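Local coordinates for 2-keto-3-deoxygluconate kinase (Thermotoga maritima, PDB 2AFB), which probably phosphorylates 2-keto-3-deoxygluconate with ATP, as a sugar kinase of the pfkB family with a ribokinase-like fold, at residues W132-G146 with A162-D176. Sequence-based numbering, arbitrary orientation.
Sequences WEKILDGARWFHFSG and ALKVANEKGVTVSCD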
ATOM      1  N   TRP A 132     -32.636  26.404 -14.230  1.00 28.82           N
ATOM      2  CA  TRP A 132     -33.426  25.191 -14.152  1.00 30.71           C
ATOM      3  C   TRP A 132     -34.142  24.909 -15.439  1.00 28.89           C
ATOM      4  O   TRP A 132     -34.329  23.751 -15.800  1.00 27.69           O
ATOM      5  CB  TRP A 132     -34.396  25.225 -12.966  1.00 31.48           C
ATOM      6  CG  TRP A 132     -33.641  25.084 -11.667  1.00 31.12           C
ATOM      7  CD1 TRP A 132     -33.450  26.048 -10.716  1.00 28.95           C
ATOM      8  CD2 TRP A 132     -32.940  23.926 -11.207  1.00 30.25           C
ATOM      9  NE1 TRP A 132     -32.682  25.549  -9.688  1.00 29.90           N
ATOM     10  CE2 TRP A 132     -32.346  24.256  -9.980  1.00 26.57           C
ATOM     11  CE3 TRP A 132     -32.754  22.629 -11.720  1.00 34.96           C
ATOM     12  CZ2 TRP A 132     -31.624  23.329  -9.231  1.00 31.93           C
ATOM     13  CZ3 TRP A 132     -32.021  21.729 -10.992  1.00 27.61           C
ATOM     14  CH2 TRP A 132     -31.466  22.077  -9.759  1.00 32.29           C
ATOM     15  N   GLU A 133     -34.488  25.972 -16.158  1.00 30.88           N
ATOM     16  CA  GLU A 133     -35.058  25.854 -17.480  1.00 29.12           C
ATOM     17  C   GLU A 133     -34.120  25.183 -18.460  1.00 29.84           C
ATOM     18  O   GLU A 133     -34.579  24.506 -19.351  1.00 30.50           O
ATOM     19  CB  GLU A 133     -35.437  27.252 -18.038  1.00 32.54           C
ATOM     20  CG  GLU A 133     -36.584  27.930 -17.305  1.00 31.44           C
ATOM     21  CD  GLU A 133     -37.940  27.262 -17.583  1.00 43.19           C
ATOM     22  OE1 GLU A 133     -38.011  26.427 -18.519  1.00 41.98           O
ATOM     23  OE2 GLU A 133     -38.921  27.573 -16.862  1.00 38.12           O
ATOM     24  N   LYS A 134     -32.814  25.433 -18.347  1.00 32.17           N
ATOM     25  CA  LYS A 134     -31.799  24.817 -19.235  1.00 31.32           C
ATOM     26  C   LYS A 134     -31.518  23.368 -18.786  1.00 30.52           C
ATOM     27  O   LYS A 134     -31.576  22.412 -19.570  1.00 29.43           O
ATOM     28  CB  LYS A 134     -30.521  25.684 -19.233  1.00 31.62           C
ATOM     29  CG  LYS A 134     -29.335  25.187 -20.066  1.00 34.43           C
ATOM     30  N   ILE A 135     -31.261  23.226 -17.492  1.00 30.51           N
ATOM     31  CA  ILE A 135     -31.007  21.952 -16.861  1.00 28.65           C
ATOM     32  C   ILE A 135     -32.096  20.911 -17.185  1.00 29.08           C
ATOM     33  O   ILE A 135     -31.778  19.785 -17.587  1.00 29.83           O
ATOM     34  CB  ILE A 135     -30.870  22.117 -15.314  1.00 28.17           C
ATOM     35  CG1 ILE A 135     -29.584  22.847 -14.950  1.00 29.50           C
ATOM     36  CG2 ILE A 135     -30.897  20.747 -14.571  1.00 24.43           C
ATOM     37  CD1 ILE A 135     -29.596  23.422 -13.502  1.00 25.83           C
ATOM     38  N   LEU A 136     -33.362  21.270 -16.996  1.00 28.52           N
ATOM     39  CA  LEU A 136     -34.437  20.275 -17.091  1.00 29.06           C
ATOM     40  C   LEU A 136     -35.054  20.183 -18.484  1.00 26.93           C
ATOM     41  O   LEU A 136     -35.921  19.338 -18.722  1.00 25.30           O
ATOM     42  CB  LEU A 136     -35.503  20.512 -16.019  1.00 28.14           C
ATOM     43  CG  LEU A 136     -35.036  20.321 -14.583  1.00 28.64           C
ATOM     44  CD1 LEU A 136     -36.005  20.980 -13.587  1.00 28.71           C
ATOM     45  CD2 LEU A 136     -34.869  18.873 -14.249  1.00 30.36           C
ATOM     46  N   ASP A 137     -34.585  21.016 -19.409  1.00 26.71           N
ATOM     47  CA  ASP A 137     -35.031  20.905 -20.781  1.00 27.97           C
ATOM     48  C   ASP A 137     -34.816  19.466 -21.239  1.00 28.36           C
ATOM     49  O   ASP A 137     -33.709  18.926 -21.157  1.00 25.56           O
ATOM     50  CB  ASP A 137     -34.317  21.886 -21.694  1.00 30.37           C
ATOM     51  CG  ASP A 137     -34.955  21.954 -23.090  1.00 40.99           C
ATOM     52  OD1 ASP A 137     -36.122  22.399 -23.176  1.00 35.22           O
ATOM     53  OD2 ASP A 137     -34.291  21.564 -24.090  1.00 49.45           O
ATOM     54  N   GLY A 138     -35.896  18.826 -21.675  1.00 25.86           N
ATOM     55  CA  GLY A 138     -35.816  17.471 -22.218  1.00 24.98           C
ATOM     56  C   GLY A 138     -35.655  16.349 -21.200  1.00 26.15           C
ATOM     57  O   GLY A 138     -35.486  15.202 -21.585  1.00 24.17           O
ATOM     58  N   ALA A 139     -35.672  16.675 -19.900  1.00 28.69           N
ATOM     59  CA  ALA A 139     -35.482  15.673 -18.842  1.00 29.41           C
ATOM     60  C   ALA A 139     -36.702  14.756 -18.726  1.00 27.06           C
ATOM     61  O   ALA A 139     -37.826  15.221 -18.758  1.00 27.17           O
ATOM     62  CB  ALA A 139     -35.204  16.354 -17.471  1.00 28.98           C
ATOM     63  N   ARG A 140     -36.469  13.467 -18.572  1.00 27.60           N
ATOM     64  CA  ARG A 140     -37.568  12.525 -18.338  1.00 30.34           C
ATOM     65  C   ARG A 140     -37.778  12.351 -16.835  1.00 31.13           C
ATOM     66  O   ARG A 140     -38.817  11.843 -16.396  1.00 32.25           O
ATOM     67  CB  ARG A 140     -37.261  11.157 -18.944  1.00 30.17           C
ATOM     68  CG  ARG A 140     -36.587  11.193 -20.308  1.00 39.62           C
ATOM     69  CD  ARG A 140     -37.543  11.020 -21.451  1.00 46.25           C
ATOM     70  NE  ARG A 140     -37.741   9.615 -21.838  1.00 54.96           N
ATOM     71  CZ  ARG A 140     -37.425   9.058 -23.022  1.00 56.05           C
ATOM     72  NH1 ARG A 140     -36.820   9.731 -24.012  1.00 52.20           N
ATOM     73  NH2 ARG A 140     -37.716   7.782 -23.221  1.00 51.29           N
ATOM     74  N   TRP A 141     -36.793  12.788 -16.046  1.00 26.26           N
ATOM     75  CA  TRP A 141     -36.777  12.505 -14.606  1.00 24.76           C
ATOM     76  C   TRP A 141     -35.890  13.457 -13.841  1.00 25.39           C
ATOM     77  O   TRP A 141     -34.861  13.859 -14.343  1.00 23.62           O
ATOM     78  CB  TRP A 141     -36.274  11.083 -14.332  1.00 21.05           C
ATOM     79  CG  TRP A 141     -36.767  10.504 -13.056  1.00 17.79           C
ATOM     80  CD1 TRP A 141     -36.320  10.798 -11.798  1.00 24.67           C
ATOM     81  CD2 TRP A 141     -37.793   9.503 -12.888  1.00 21.82           C
ATOM     82  NE1 TRP A 141     -36.994  10.053 -10.869  1.00 26.30           N
ATOM     83  CE2 TRP A 141     -37.881   9.225 -11.512  1.00 23.28           C
ATOM     84  CE3 TRP A 141     -38.557   8.752 -13.769  1.00 19.86           C
ATOM     85  CZ2 TRP A 141     -38.752   8.268 -10.993  1.00 24.06           C
ATOM     86  CZ3 TRP A 141     -39.475   7.817 -13.253  1.00 23.52           C
ATOM     87  CH2 TRP A 141     -39.565   7.594 -11.884  1.00 24.86           C
ATOM     88  N   PHE A 142     -36.366  13.809 -12.634  1.00 27.10           N
ATOM     89  CA  PHE A 142     -35.666  14.614 -11.637  1.00 25.51           C
ATOM     90  C   PHE A 142     -35.771  13.980 -10.240  1.00 24.56           C
ATOM     91  O   PHE A 142     -36.856  13.629  -9.750  1.00 25.32           O
ATOM     92  CB  PHE A 142     -36.218  16.024 -11.579  1.00 22.93           C
ATOM     93  CG  PHE A 142     -35.522  16.883 -10.595  1.00 25.27           C
ATOM     94  CD1 PHE A 142     -34.234  17.272 -10.807  1.00 24.31           C
ATOM     95  CD2 PHE A 142     -36.145  17.262  -9.412  1.00 28.17           C
ATOM     96  CE1 PHE A 142     -33.588  18.073  -9.877  1.00 23.28           C
ATOM     97  CE2 PHE A 142     -35.478  18.051  -8.471  1.00 26.37           C
ATOM     98  CZ  PHE A 142     -34.230  18.472  -8.716  1.00 23.89           C
ATOM     99  N   HIS A 143     -34.618  13.829  -9.634  1.00 25.46           N
ATOM    100  CA  HIS A 143     -34.466  13.194  -8.329  1.00 27.36           C
ATOM    101  C   HIS A 143     -33.747  14.089  -7.307  1.00 26.08           C
ATOM    102  O   HIS A 143     -32.735  14.692  -7.639  1.00 29.45           O
ATOM    103  CB  HIS A 143     -33.714  11.855  -8.459  1.00 28.08           C
ATOM    104  CG  HIS A 143     -33.541  11.171  -7.152  1.00 23.36           C
ATOM    105  ND1 HIS A 143     -34.586  10.555  -6.504  1.00 22.69           N
ATOM    106  CD2 HIS A 143     -32.475  11.103  -6.316  1.00 22.15           C
ATOM    107  CE1 HIS A 143     -34.152  10.079  -5.350  1.00 26.59           C
ATOM    108  NE2 HIS A 143     -32.882  10.432  -5.200  1.00 20.59           N
ATOM    109  N   PHE A 144     -34.282  14.159  -6.071  1.00 26.48           N
ATOM    110  CA  PHE A 144     -33.632  14.863  -4.944  1.00 25.06           C
ATOM    111  C   PHE A 144     -33.841  14.051  -3.693  1.00 26.52           C
ATOM    112  O   PHE A 144     -34.657  13.108  -3.700  1.00 24.48           O
ATOM    113  CB  PHE A 144     -34.130  16.330  -4.731  1.00 23.72           C
ATOM    114  CG  PHE A 144     -35.576  16.460  -4.249  1.00 24.99           C
ATOM    115  CD1 PHE A 144     -36.648  16.251  -5.121  1.00 26.01           C
ATOM    116  CD2 PHE A 144     -35.855  16.822  -2.938  1.00 30.26           C
ATOM    117  CE1 PHE A 144     -37.957  16.381  -4.670  1.00 27.78           C
ATOM    118  CE2 PHE A 144     -37.123  16.934  -2.487  1.00 27.84           C
ATOM    119  CZ  PHE A 144     -38.186  16.710  -3.348  1.00 28.94           C
ATOM    120  N   SER A 145     -33.062  14.371  -2.639  1.00 24.49           N
ATOM    121  CA  SER A 145     -33.280  13.758  -1.336  1.00 25.63           C
ATOM    122  C   SER A 145     -33.411  14.778  -0.203  1.00 26.75           C
ATOM    123  O   SER A 145     -32.962  15.929  -0.327  1.00 22.85           O
ATOM    124  CB  SER A 145     -32.177  12.774  -1.020  1.00 24.07           C
ATOM    125  OG  SER A 145     -31.206  13.385  -0.208  1.00 26.63           O
ATOM    126  N   GLY A 146     -34.005  14.344   0.914  1.00 30.80           N
ATOM    127  CA  GLY A 146     -34.182  15.214   2.109  1.00 28.06           C
ATOM    128  C   GLY A 146     -32.899  15.621   2.853  1.00 28.00           C
ATOM    129  O   GLY A 146     -32.910  16.431   3.791  1.00 30.21           O
ATOM    130  N   ALA A 162     -36.280  24.340  -8.771  1.00 28.87           N
ATOM    131  CA  ALA A 162     -36.185  23.144  -9.638  1.00 28.11           C
ATOM    132  C   ALA A 162     -37.527  22.427  -9.794  1.00 26.24           C
ATOM    133  O   ALA A 162     -37.883  21.945 -10.870  1.00 29.51           O
ATOM    134  CB  ALA A 162     -35.124  22.134  -9.090  1.00 25.47           C
ATOM    135  N   LEU A 163     -38.276  22.360  -8.716  1.00 26.40           N
ATOM    136  CA  LEU A 163     -39.488  21.552  -8.711  1.00 28.34           C
ATOM    137  C   LEU A 163     -40.625  22.252  -9.476  1.00 25.47           C
ATOM    138  O   LEU A 163     -41.480  21.615 -10.093  1.00 24.78           O
ATOM    139  CB  LEU A 163     -39.903  21.292  -7.274  1.00 28.78           C
ATOM    140  CG  LEU A 163     -39.071  20.311  -6.483  1.00 26.63           C
ATOM    141  CD1 LEU A 163     -39.416  20.371  -4.983  1.00 25.75           C
ATOM    142  CD2 LEU A 163     -39.283  18.920  -7.045  1.00 29.18           C
ATOM    143  N   LYS A 164     -40.645  23.572  -9.408  1.00 26.87           N
ATOM    144  CA  LYS A 164     -41.600  24.340 -10.181  1.00 27.84           C
ATOM    145  C   LYS A 164     -41.350  24.168 -11.666  1.00 26.16           C
ATOM    146  O   LYS A 164     -42.279  23.991 -12.420  1.00 29.32           O
ATOM    147  CB  LYS A 164     -41.532  25.810  -9.819  1.00 29.63           C
ATOM    148  CG  LYS A 164     -42.215  26.125  -8.501  1.00 36.53           C
ATOM    149  CD  LYS A 164     -42.260  27.618  -8.277  1.00 41.09           C
ATOM    150  CE  LYS A 164     -42.636  27.999  -6.846  1.00 44.84           C
ATOM    151  NZ  LYS A 164     -42.018  29.332  -6.487  1.00 44.52           N
ATOM    152  N   VAL A 165     -40.104  24.227 -12.103  1.00 25.10           N
ATOM    153  CA  VAL A 165     -39.805  23.941 -13.516  1.00 24.82           C
ATOM    154  C   VAL A 165     -40.112  22.495 -13.934  1.00 25.99           C
ATOM    155  O   VAL A 165     -40.655  22.233 -15.004  1.00 26.62           O
ATOM    156  CB  VAL A 165     -38.347  24.240 -13.831  1.00 25.77           C
ATOM    157  CG1 VAL A 165     -38.010  23.857 -15.293  1.00 26.62           C
ATOM    158  CG2 VAL A 165     -38.077  25.733 -13.578  1.00 27.11           C
ATOM    159  N   ALA A 166     -39.726  21.549 -13.108  1.00 28.14           N
ATOM    160  CA  ALA A 166     -40.061  20.166 -13.361  1.00 28.34           C
ATOM    161  C   ALA A 166     -41.552  20.062 -13.601  1.00 27.12           C
ATOM    162  O   ALA A 166     -41.984  19.421 -14.522  1.00 24.55           O
ATOM    163  CB  ALA A 166     -39.678  19.331 -12.177  1.00 29.74           C
ATOM    164  N   ASN A 167     -42.343  20.697 -12.749  1.00 30.60           N
ATOM    165  CA  ASN A 167     -43.798  20.615 -12.837  1.00 31.79           C
ATOM    166  C   ASN A 167     -44.302  21.307 -14.081  1.00 34.30           C
ATOM    167  O   ASN A 167     -45.205  20.809 -14.722  1.00 32.88           O
ATOM    168  CB  ASN A 167     -44.428  21.250 -11.606  1.00 33.77           C
ATOM    169  CG  ASN A 167     -45.936  21.217 -11.633  1.00 38.70           C
ATOM    170  OD1 ASN A 167     -46.540  20.146 -11.691  1.00 49.18           O
ATOM    171  ND2 ASN A 167     -46.550  22.384 -11.546  1.00 30.67           N
ATOM    172  N   GLU A 168     -43.728  22.465 -14.406  1.00 35.78           N
ATOM    173  CA  GLU A 168     -44.062  23.161 -15.658  1.00 37.82           C
ATOM    174  C   GLU A 168     -43.788  22.263 -16.864  1.00 35.19           C
ATOM    175  O   GLU A 168     -44.576  22.230 -17.788  1.00 33.28           O
ATOM    176  CB  GLU A 168     -43.257  24.467 -15.780  1.00 38.17           C
ATOM    177  CG  GLU A 168     -43.169  25.096 -17.193  1.00 40.96           C
ATOM    178  CD  GLU A 168     -41.934  26.012 -17.354  1.00 47.16           C
ATOM    179  OE1 GLU A 168     -41.420  26.561 -16.331  1.00 54.39           O
ATOM    180  OE2 GLU A 168     -41.468  26.152 -18.514  1.00 56.66           O
ATOM    181  N   LYS A 169     -42.681  21.519 -16.834  1.00 32.86           N
ATOM    182  CA  LYS A 169     -42.229  20.730 -18.000  1.00 30.75           C
ATOM    183  C   LYS A 169     -42.787  19.297 -18.030  1.00 28.64           C
ATOM    184  O   LYS A 169     -42.571  18.549 -18.989  1.00 29.20           O
ATOM    185  CB  LYS A 169     -40.709  20.699 -18.069  1.00 31.35           C
ATOM    186  CG  LYS A 169     -40.106  22.005 -18.516  1.00 29.12           C
ATOM    187  CD  LYS A 169     -38.635  21.905 -18.621  1.00 30.74           C
ATOM    188  CE  LYS A 169     -37.996  23.231 -18.998  1.00 31.64           C
ATOM    189  NZ  LYS A 169     -38.284  23.580 -20.416  1.00 29.56           N
ATOM    190  N   GLY A 170     -43.517  18.929 -16.991  1.00 26.31           N
ATOM    191  CA  GLY A 170     -44.112  17.585 -16.890  1.00 27.62           C
ATOM    192  C   GLY A 170     -43.068  16.507 -16.591  1.00 25.63           C
ATOM    193  O   GLY A 170     -43.244  15.358 -16.933  1.00 26.84           O
ATOM    194  N   VAL A 171     -41.982  16.897 -15.944  1.00 26.09           N
ATOM    195  CA  VAL A 171     -40.907  15.984 -15.608  1.00 27.00           C
ATOM    196  C   VAL A 171     -41.313  15.156 -14.374  1.00 28.21           C
ATOM    197  O   VAL A 171     -41.805  15.717 -13.398  1.00 30.85           O
ATOM    198  CB  VAL A 171     -39.628  16.794 -15.335  1.00 28.51           C
ATOM    199  CG1 VAL A 171     -38.449  15.893 -14.887  1.00 23.34           C
ATOM    200  CG2 VAL A 171     -39.254  17.602 -16.560  1.00 30.79           C
ATOM    201  N   THR A 172     -41.096  13.833 -14.417  1.00 28.04           N
ATOM    202  CA  THR A 172     -41.318  12.963 -13.276  1.00 24.59           C
ATOM    203  C   THR A 172     -40.311  13.269 -12.206  1.00 25.94           C
ATOM    204  O   THR A 172     -39.116  13.428 -12.498  1.00 26.32           O
ATOM    205  CB  THR A 172     -41.240  11.466 -13.622  1.00 26.39           C
ATOM    206  OG1 THR A 172     -42.212  11.165 -14.637  1.00 23.07           O
ATOM    207  CG2 THR A 172     -41.588  10.652 -12.382  1.00 24.66           C
ATOM    208  N   VAL A 173     -40.824  13.364 -10.973  1.00 24.68           N
ATOM    209  CA  VAL A 173     -40.071  13.776  -9.813  1.00 27.49           C
ATOM    210  C   VAL A 173     -40.099  12.663  -8.765  1.00 29.10           C
ATOM    211  O   VAL A 173     -41.166  12.215  -8.352  1.00 26.34           O
ATOM    212  CB  VAL A 173     -40.633  15.076  -9.191  1.00 25.17           C
ATOM    213  CG1 VAL A 173     -40.025  15.355  -7.851  1.00 28.84           C
ATOM    214  CG2 VAL A 173     -40.437  16.266 -10.122  1.00 30.41           C
ATOM    215  N   SER A 174     -38.903  12.226  -8.353  1.00 27.77           N
ATOM    216  CA  SER A 174     -38.748  11.380  -7.196  1.00 25.41           C
ATOM    217  C   SER A 174     -38.014  12.112  -6.048  1.00 25.06           C
ATOM    218  O   SER A 174     -37.198  13.030  -6.249  1.00 20.49           O
ATOM    219  CB  SER A 174     -38.019  10.077  -7.567  1.00 25.20           C
ATOM    220  OG  SER A 174     -36.688  10.342  -7.931  1.00 27.09           O
ATOM    221  N   CYS A 175     -38.309  11.644  -4.839  1.00 27.48           N
ATOM    222  CA  CYS A 175     -37.662  12.085  -3.616  1.00 27.19           C
ATOM    223  C   CYS A 175     -37.353  10.876  -2.728  1.00 25.79           C
ATOM    224  O   CYS A 175     -38.240  10.096  -2.429  1.00 29.32           O
ATOM    225  CB  CYS A 175     -38.584  13.032  -2.851  1.00 24.78           C
ATOM    226  SG  CYS A 175     -37.953  13.642  -1.256  1.00 30.16           S
ATOM    227  N   ASP A 176     -36.107  10.737  -2.321  1.00 25.80           N
ATOM    228  CA  ASP A 176     -35.739   9.856  -1.205  1.00 28.70           C
ATOM    229  C   ASP A 176     -35.689  10.708   0.081  1.00 28.73           C
ATOM    230  O   ASP A 176     -34.867  11.591   0.196  1.00 28.27           O
ATOM    231  CB  ASP A 176     -34.361   9.199  -1.470  1.00 26.07           C
ATOM    232  CG  ASP A 176     -33.949   8.163  -0.390  1.00 35.97           C
ATOM    233  OD1 ASP A 176     -34.488   8.197   0.764  1.00 31.88           O
ATOM    234  OD2 ASP A 176     -33.058   7.320  -0.714  1.00 42.40           O
TER
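W141 and H143 of strand 139-145 converge on the hydroxyl of S174 in the parallel neighbour 172-176. Followed outward, W141 CB passes T172 O at 4.1 Å, and CG and CD1 run beside the same oxygen; CG is turned away from the backbone N (chi1 -154°), which swings the indole across the adjoining strand. CD2, CE3, CZ3 and CH2 then lie against T172 CB and CG2, with CG2 3.6 Å from the centroid of the W141 six-membered ring in a CH-pi contact, while CE2 and CZ2 pass near S174 CB. From the five-membered ring W141 NE1 donates in the ring plane and nearly straight (175°) to S174 OG, 3.0 Å away. S174 OG also meets H143 ND1 at 2.5 Å; either may be the donor, and so short a length is doubtful. On the opposite face of the sheet C175 CB lies over the F144 ring, and C175 SG approaches it obliquely. Backbone bonds F142 N to T172 O and S174 N to F142 O belong to the parallel ladder between the strands. Between helices 132-135 and 155-169, A162 CB sits squarely over the W132 six-membered ring, 3.4 Å from its centroid, and K169 NZ forms a salt bridge with E133 OE1. Strand 139-145, helix 155-169 and strand 172-176 make a beta-alpha-beta unit: the helix packs on the F142 and F144 face, helix 290-304 covers W141 and S174 on the other, and strands 14-18 and 202-205 flank the pair.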